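Local coordinates for zinc uptake regulation protein (Escherichia coli, PDB 4MTD), which represses zinc uptake genes such as znuACB by binding their operator DNA with zinc as its cofactor, at the interface of chains A and B. Sequence-based numbering; all coordinates share one arbitrary frame. Chains: chain A/B, Zinc uptake regulation protein.

The interface of chains A and B. Residues chain A 99, 101, 112-114, 117; chain B 120-121, 124.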
ATOM      1  N   ALA A  99      14.698  25.478  10.107  1.00 64.20           N
ATOM      2  CA  ALA A  99      13.353  25.940  10.447  1.00 61.27           C
ATOM      3  C   ALA A  99      12.576  26.237   9.166  1.00 57.33           C
ATOM      4  O   ALA A  99      13.086  26.914   8.282  1.00 54.60           O
ATOM      5  CB  ALA A  99      13.431  27.179  11.316  1.00 59.34           C
ATOM      6  N   PHE A 101       9.286  27.877   7.357  1.00 53.38           N
ATOM      7  CA  PHE A 101       8.160  28.804   7.454  1.00 53.09           C
ATOM      8  C   PHE A 101       7.243  28.610   6.264  1.00 51.49           C
ATOM      9  O   PHE A 101       7.584  28.987   5.138  1.00 52.77           O
ATOM     10  CB  PHE A 101       8.658  30.251   7.499  1.00 55.72           C
ATOM     11  CG  PHE A 101       9.424  30.576   8.740  1.00 55.23           C
ATOM     12  CD1 PHE A 101       8.811  31.227   9.799  1.00 57.82           C
ATOM     13  CD2 PHE A 101      10.749  30.204   8.862  1.00 56.41           C
ATOM     14  CE1 PHE A 101       9.513  31.510  10.955  1.00 56.99           C
ATOM     15  CE2 PHE A 101      11.458  30.482  10.017  1.00 58.27           C
ATOM     16  CZ  PHE A 101      10.840  31.137  11.063  1.00 57.81           C
ATOM     17  N   GLU A 112      15.056  28.513   6.845  1.00 68.13           N
ATOM     18  CA  GLU A 112      16.014  29.332   7.599  1.00 72.83           C
ATOM     19  C   GLU A 112      16.827  28.485   8.561  1.00 73.97           C
ATOM     20  O   GLU A 112      16.434  27.369   8.914  1.00 71.59           O
ATOM     21  CB  GLU A 112      15.289  30.419   8.399  1.00 73.40           C
ATOM     22  CG  GLU A 112      14.562  31.446   7.548  1.00 77.93           C
ATOM     23  CD  GLU A 112      15.325  32.752   7.366  1.00 81.51           C
ATOM     24  OE1 GLU A 112      15.604  33.436   8.378  1.00 87.94           O
ATOM     25  OE2 GLU A 112      15.619  33.115   6.208  1.00 80.18           O
ATOM     26  N   CYS A 113      17.965  29.031   8.978  1.00 77.33           N
ATOM     27  CA  CYS A 113      18.747  28.453  10.061  1.00 81.73           C
ATOM     28  C   CYS A 113      18.147  28.910  11.381  1.00 83.35           C
ATOM     29  O   CYS A 113      17.707  30.056  11.502  1.00 85.75           O
ATOM     30  CB  CYS A 113      20.207  28.901   9.975  1.00 85.29           C
ATOM     31  SG  CYS A 113      21.188  28.476  11.437  1.00 94.50           S
ATOM     32  N   ALA A 114      18.122  28.014  12.364  1.00 84.96           N
ATOM     33  CA  ALA A 114      17.636  28.355  13.699  1.00 92.37           C
ATOM     34  C   ALA A 114      18.527  27.736  14.770  1.00 96.60           C
ATOM     35  O   ALA A 114      18.108  26.834  15.502  1.00100.22           O
ATOM     36  CB  ALA A 114      16.196  27.900  13.868  1.00 93.49           C
ATOM     37  N   VAL A 117      17.157  27.829  18.425  1.00 90.86           N
ATOM     38  CA  VAL A 117      16.113  26.842  18.685  1.00 86.83           C
ATOM     39  C   VAL A 117      16.739  25.493  19.010  1.00 85.37           C
ATOM     40  O   VAL A 117      16.394  24.870  20.012  1.00 79.59           O
ATOM     41  CB  VAL A 117      15.152  26.701  17.486  1.00 86.21           C
ATOM     42  CG1 VAL A 117      14.186  25.541  17.695  1.00 85.64           C
ATOM     43  CG2 VAL A 117      14.379  27.995  17.269  1.00 86.81           C
TER
ATOM     44  N   ILE B 120      12.255  33.293  19.341  1.00 75.83           N
ATOM     45  CA  ILE B 120      13.251  33.177  18.273  1.00 77.71           C
ATOM     46  C   ILE B 120      12.556  33.012  16.925  1.00 77.47           C
ATOM     47  O   ILE B 120      12.961  33.612  15.927  1.00 74.42           O
ATOM     48  CB  ILE B 120      14.210  31.989  18.506  1.00 79.89           C
ATOM     49  CG1 ILE B 120      15.099  32.254  19.723  1.00 81.48           C
ATOM     50  CG2 ILE B 120      15.089  31.741  17.280  1.00 78.75           C
ATOM     51  CD1 ILE B 120      15.677  30.993  20.328  1.00 82.38           C
ATOM     52  N   MET B 121      11.502  32.201  16.912  1.00 76.09           N
ATOM     53  CA  MET B 121      10.715  31.980  15.707  1.00 74.74           C
ATOM     54  C   MET B 121      10.036  33.273  15.260  1.00 70.52           C
ATOM     55  O   MET B 121       9.967  33.561  14.064  1.00 67.10           O
ATOM     56  CB  MET B 121       9.678  30.877  15.937  1.00 76.68           C
ATOM     57  CG  MET B 121      10.270  29.494  16.187  1.00 75.39           C
ATOM     58  SD  MET B 121      10.604  28.553  14.683  1.00 77.93           S
ATOM     59  CE  MET B 121      12.192  29.200  14.175  1.00 80.12           C
ATOM     60  N   LEU B 124      12.920  35.362  13.711  1.00 66.77           N
ATOM     61  CA  LEU B 124      13.193  34.886  12.354  1.00 65.79           C
ATOM     62  C   LEU B 124      12.044  35.238  11.411  1.00 62.40           C
ATOM     63  O   LEU B 124      12.275  35.624  10.264  1.00 64.76           O
ATOM     64  CB  LEU B 124      13.445  33.375  12.344  1.00 66.85           C
ATOM     65  CG  LEU B 124      14.821  32.936  12.864  1.00 69.94           C
ATOM     66  CD1 LEU B 124      14.832  31.445  13.180  1.00 70.73           C
ATOM     67  CD2 LEU B 124      15.927  33.282  11.873  1.00 68.96           C
TER
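B:Leu124 and B:Met121, on helix 115-127 of one subunit, pack against A:Phe101, A:Ala99 and A:Val117 of the other in an apolar patch of the two-fold dimer interface, as expected for a Fur-family regulator, whose C-terminal regions pair the subunits. The helix lies against strands 99-103 and 109-112 of the partner, the loop that follows them, and the start of the partner's own helix 115-127.

B:Leu124 buries 65 Å² and is the main knob. Its CB lies 3.7 Å from the para carbon CZ of A:Phe101, approached obliquely from beyond the ring's outer rim, and the leucine stands roughly perpendicular to the phenylalanine side chain. Past CB, both methyls border the backbone carbonyl oxygen of A:Cys113. CD1 also reaches CB of A:Ala114, at 3.9 Å, and CD2 also reaches OE1 of the A:Glu112 carboxylate, at 3.5 Å. A bend at chi2 (-100°) turns that carboxylate so that OE1 comes alongside CD2; the two side chains are antiparallel neighbours, giving the leucine a partly polar flank through van der Waals contact.

One turn earlier, B:Met121 folds back on itself, with chi2 at -87° and chi3 at 82°, and this double bend carries its terminal methyl CE in among three side chains of chain A. CE sits 3.7 Å from CB of A:Ala99, with CG2 of A:Val117 next to it. It also comes within 3.9 Å of CZ of A:Phe101, on the side of the ring plane opposite CB of B:Leu124, so the outer rim of the phenyl group is held between leucine and methionine. The same valine methyl also touches CG2 of B:Ile120, at 3.8 Å, where the two helices approach each other.

Symmetry repeats the patch with the chains exchanged. Packing of a helix of one subunit on the sheet and helix of the other helps hold the two together as a dimer, which probably helps set their DNA-binding domains for joint operator binding.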